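Side-chain contacts in SusD homolog (Bacteroides thetaiotaomicron, PDB 3SGH), which probably binds glycans at the outer membrane of a gut bacterium, as in other SusD-like lipoproteins built on an alpha-alpha superhelix: residues A207-K210 against A211-V215; Y102-A105 against Q106-R109. All blocks are in the same frame, centred on the assembly; numbering follows the deposited sequence.

Contact 1 (A207-K210 against A211-V215)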
loop_
_atom_site.group_PDB
_atom_site.type_symbol
_atom_site.label_atom_id
_atom_site.label_comp_id
_atom_site.label_asym_id
_atom_site.label_seq_id
_atom_site.Cartn_x
_atom_site.Cartn_y
_atom_site.Cartn_z
ATOM N N ALA A 207 11.414 14.489 -8.374
ATOM C CA ALA A 207 11.441 13.316 -7.514
ATOM C C ALA A 207 12.824 13.083 -6.879
ATOM O O ALA A 207 12.942 12.777 -5.693
ATOM C CB ALA A 207 10.996 12.078 -8.256
ATOM N N GLN A 208 13.864 13.130 -7.691
ATOM C CA GLN A 208 15.206 12.990 -7.197
ATOM C C GLN A 208 15.513 13.983 -6.080
ATOM O O GLN A 208 16.104 13.607 -5.046
ATOM C CB GLN A 208 16.256 13.133 -8.314
ATOM C CG GLN A 208 17.683 13.009 -7.792
ATOM C CD GLN A 208 18.749 12.911 -8.910
ATOM O OE1 GLN A 208 18.429 12.998 -10.087
ATOM N NE2 GLN A 208 20.018 12.732 -8.520
ATOM N N THR A 209 15.191 15.247 -6.308
ATOM C CA THR A 209 15.412 16.264 -5.293
ATOM C C THR A 209 14.724 15.953 -3.986
ATOM O O THR A 209 15.333 15.987 -2.909
ATOM C CB THR A 209 14.969 17.634 -5.791
ATOM O OG1 THR A 209 15.754 17.974 -6.923
ATOM C CG2 THR A 209 15.219 18.713 -4.706
ATOM N N LYS A 210 13.443 15.619 -4.046
ATOM C CA LYS A 210 12.743 15.233 -2.830
ATOM C C LYS A 210 13.313 13.964 -2.146
ATOM O O LYS A 210 13.426 13.912 -0.890
ATOM C CB LYS A 210 11.253 15.014 -3.101
ATOM C CG LYS A 210 10.517 16.267 -3.538
ATOM C CD LYS A 210 10.443 17.287 -2.431
ATOM C CE LYS A 210 9.649 18.516 -2.791
ATOM N NZ LYS A 210 10.487 19.673 -3.188
ATOM N N ALA A 211 13.678 12.973 -2.951
ATOM C CA ALA A 211 14.200 11.705 -2.411
ATOM C C ALA A 211 15.521 11.963 -1.673
ATOM O O ALA A 211 15.760 11.442 -0.562
ATOM C CB ALA A 211 14.379 10.672 -3.496
ATOM N N GLN A 212 16.388 12.741 -2.290
ATOM C CA GLN A 212 17.686 13.087 -1.687
ATOM C C GLN A 212 17.520 13.894 -0.390
ATOM O O GLN A 212 18.210 13.621 0.605
ATOM C CB GLN A 212 18.630 13.738 -2.701
ATOM C CG GLN A 212 19.078 12.710 -3.718
ATOM C CD GLN A 212 19.972 13.169 -4.829
ATOM O OE1 GLN A 212 20.351 12.352 -5.667
ATOM N NE2 GLN A 212 20.362 14.435 -4.832
ATOM N N GLU A 213 16.604 14.846 -0.377
ATOM C CA GLU A 213 16.242 15.525 0.870
ATOM C C GLU A 213 15.796 14.564 1.940
ATOM O O GLU A 213 16.189 14.698 3.109
ATOM C CB GLU A 213 15.158 16.560 0.643
ATOM C CG GLU A 213 15.622 17.800 -0.123
ATOM C CD GLU A 213 14.463 18.679 -0.591
ATOM O OE1 GLU A 213 13.269 18.399 -0.272
ATOM O OE2 GLU A 213 14.741 19.664 -1.305
ATOM N N ALA A 214 14.906 13.636 1.564
ATOM C CA ALA A 214 14.400 12.624 2.477
ATOM C C ALA A 214 15.523 11.804 3.080
ATOM O O ALA A 214 15.543 11.592 4.298
ATOM C CB ALA A 214 13.397 11.716 1.804
ATOM N N VAL A 215 16.482 11.400 2.249
ATOM C CA VAL A 215 17.598 10.584 2.715
ATOM C C VAL A 215 18.487 11.352 3.696
ATOM O O VAL A 215 18.866 10.818 4.725
ATOM C CB VAL A 215 18.412 10.029 1.516
ATOM C CG1 VAL A 215 19.677 9.308 2.021
ATOM C CG2 VAL A 215 17.518 9.102 0.744
HETATM O O HOH W 1 11.593 20.169 -0.414
HETATM O O HOH W 2 12.972 20.931 -2.771
#
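Helix 204-217 belongs to a SusD-like protein whose fold is an alpha-alpha superhelix, and on it the side chains of Gln208 and Gln212 form an i to i+4 hydrogen bond between two amides, spanning one helical turn. The two chains run side by side in the same direction, and NE2 of Gln208 donates to OE1 of Gln212 over 2.9 Å in a nearly straight bond (169°). Gln208 keeps its acceptor within its own amide plane, whereas the donor lies well above the carbonyl plane of Gln212; the two amide planes stand 84° apart. The Gln208 chain is stretched out, with CG opposite the backbone N (chi1 179°), which carries its amide up beside that of its partner. OE1 of Gln212 also accepts from the backbone N of Asn335, and Trp334 packs on Gln208 and Ala211. A leucine in place of Gln212 would probably leave both NE2 of Gln208 and the backbone N of Asn335 without this shared acceptor. Farther round the helix, Lys210 and Glu213 also lie alongside each other, but NZ of Lys210 stays 4.2 Å from OE1 of Glu213, too far for a salt bridge; OE1 pairs instead with Lys192 of helix 181-198. A water bridges the two side chains, accepting from NZ of Lys210 and donating to OE2 of Glu213, 2.6 Å from that oxygen.

Contact 2 (Y102-A105 against Q106-R109)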
loop_
_atom_site.group_PDB
_atom_site.type_symbol
_atom_site.label_atom_id
_atom_site.label_comp_id
_atom_site.label_asym_id
_atom_site.label_seq_id
_atom_site.Cartn_x
_atom_site.Cartn_y
_atom_site.Cartn_z
ATOM N N TYR A 102 -0.170 20.102 15.262
ATOM C CA TYR A 102 -0.454 20.522 13.911
ATOM C C TYR A 102 0.392 19.753 12.909
ATOM O O TYR A 102 -0.114 19.327 11.871
ATOM C CB TYR A 102 -0.228 22.019 13.740
ATOM C CG TYR A 102 -0.482 22.490 12.354
ATOM C CD1 TYR A 102 -1.755 22.404 11.797
ATOM C CD2 TYR A 102 0.544 23.057 11.582
ATOM C CE1 TYR A 102 -2.003 22.851 10.510
ATOM C CE2 TYR A 102 0.283 23.518 10.286
ATOM C CZ TYR A 102 -0.998 23.419 9.778
ATOM O OH TYR A 102 -1.280 23.874 8.491
ATOM N N ALA A 103 1.688 19.592 13.204
ATOM C CA ALA A 103 2.580 18.800 12.368
ATOM C C ALA A 103 1.990 17.397 12.177
ATOM O O ALA A 103 1.961 16.870 11.056
ATOM C CB ALA A 103 3.949 18.721 12.999
HETATM N N MSE A 104 1.544 16.769 13.269
HETATM C CA MSE A 104 0.974 15.422 13.157
HETATM C C MSE A 104 -0.313 15.396 12.348
HETATM O O MSE A 104 -0.591 14.416 11.666
HETATM C CB MSE A 104 0.770 14.783 14.537
HETATM C CG MSE A 104 2.078 14.495 15.236
HETATM SE SE MSE A 104 3.149 13.214 14.356
HETATM C CE MSE A 104 1.719 11.961 13.851
ATOM N N ALA A 105 -1.113 16.469 12.427
ATOM C CA ALA A 105 -2.351 16.551 11.637
ATOM C C ALA A 105 -2.016 16.676 10.148
ATOM O O ALA A 105 -2.621 16.026 9.316
ATOM C CB ALA A 105 -3.228 17.715 12.125
ATOM N N GLN A 106 -0.977 17.433 9.833
ATOM C CA GLN A 106 -0.500 17.570 8.461
ATOM C C GLN A 106 0.032 16.255 7.909
ATOM O O GLN A 106 -0.304 15.854 6.789
ATOM C CB GLN A 106 0.632 18.594 8.426
ATOM C CG GLN A 106 0.167 20.005 8.479
ATOM C CD GLN A 106 1.280 20.971 8.113
ATOM O OE1 GLN A 106 2.350 20.951 8.717
ATOM N NE2 GLN A 106 1.035 21.785 7.104
ATOM N N LEU A 107 0.880 15.616 8.690
ATOM C CA LEU A 107 1.445 14.304 8.293
ATOM C C LEU A 107 0.345 13.249 8.045
ATOM O O LEU A 107 0.377 12.495 7.088
ATOM C CB LEU A 107 2.428 13.830 9.326
ATOM C CG LEU A 107 3.033 12.431 9.119
ATOM C CD1 LEU A 107 3.849 12.356 7.817
ATOM C CD2 LEU A 107 3.921 12.102 10.375
ATOM N N THR A 108 -0.622 13.212 8.927
ATOM C CA THR A 108 -1.692 12.247 8.866
ATOM C C THR A 108 -2.625 12.502 7.671
ATOM O O THR A 108 -3.012 11.536 6.980
ATOM C CB THR A 108 -2.443 12.153 10.216
ATOM O OG1 THR A 108 -1.507 11.916 11.287
ATOM C CG2 THR A 108 -3.449 10.996 10.185
ATOM N N ARG A 109 -2.947 13.767 7.422
ATOM C CA ARG A 109 -3.673 14.171 6.213
ATOM C C ARG A 109 -2.929 13.787 4.961
ATOM O O ARG A 109 -3.496 13.191 4.086
ATOM C CB ARG A 109 -3.880 15.673 6.214
ATOM C CG ARG A 109 -4.737 16.221 5.081
ATOM C CD ARG A 109 -4.803 17.683 5.182
ATOM N NE ARG A 109 -5.586 18.273 4.098
ATOM C CZ ARG A 109 -5.419 19.490 3.610
ATOM N NH1 ARG A 109 -4.401 20.269 4.005
ATOM N NH2 ARG A 109 -6.245 19.891 2.657
#
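The carbonyl oxygen of Met104, a selenomethionine in this crystal, is gripped twice by Thr108 one turn later in helix 100-120. OG1 of Thr108 donates to O of Met104 over 2.7 Å, while the backbone N of Thr108 reaches the same O of Met104 at 3.0 Å from the other face of the carbonyl plane. The hydroxyl can fold back in this way because OG1 sits beside its own backbone N (chi1 -53°), facing the preceding turn. OG1 is bonded to the hydroxyl of Tyr28 as well, so this buried group is tied to both its own helix and helix 26-29. On another side of the helix, Gln106 lies over one face of the Tyr102 ring. Its CG makes a CH-pi contact 4.0 Å from the ring centroid of Tyr102, and its amide is stacked at only 22° to the ring plane, with CD of Gln106 3.5 Å from CE2 of Tyr102. The polar ends are taken up by neighbouring helices: OH of Tyr102 is bonded to OE2 of Glu92 on helix 87-95, and OE1 of Gln106 accepts from ND2 of Asn153 on helix 140-162. The methyl CE of Met104 comes within 4.1 Å of CD2 of Leu107, both residues packing on Trp184 of helix 181-198. This packing of one helix among several others is consistent with the alpha-alpha superhelix of this SusD-like protein.

Both contacts span one turn within a single helix, yet the two helices have different surroundings. Contact 2 is wholly buried among helices 26-29, 87-95, 140-162 and 181-198, and its chemistry mixes aromatic and apolar packing with polar groups satisfied by neighbouring side chains. Contact 1 is only partly buried: alanines face helix 181-198, while amides and charges occupy its more open sides and water joins the network. The centres of contact 1 and contact 2 lie about 20 Å apart, and the two do not touch. Helix 181-198 is nevertheless common to both, meeting contact 2 through Trp184, Ala188 and Leu191 and contact 1 through Lys192, Leu193 and Ala196.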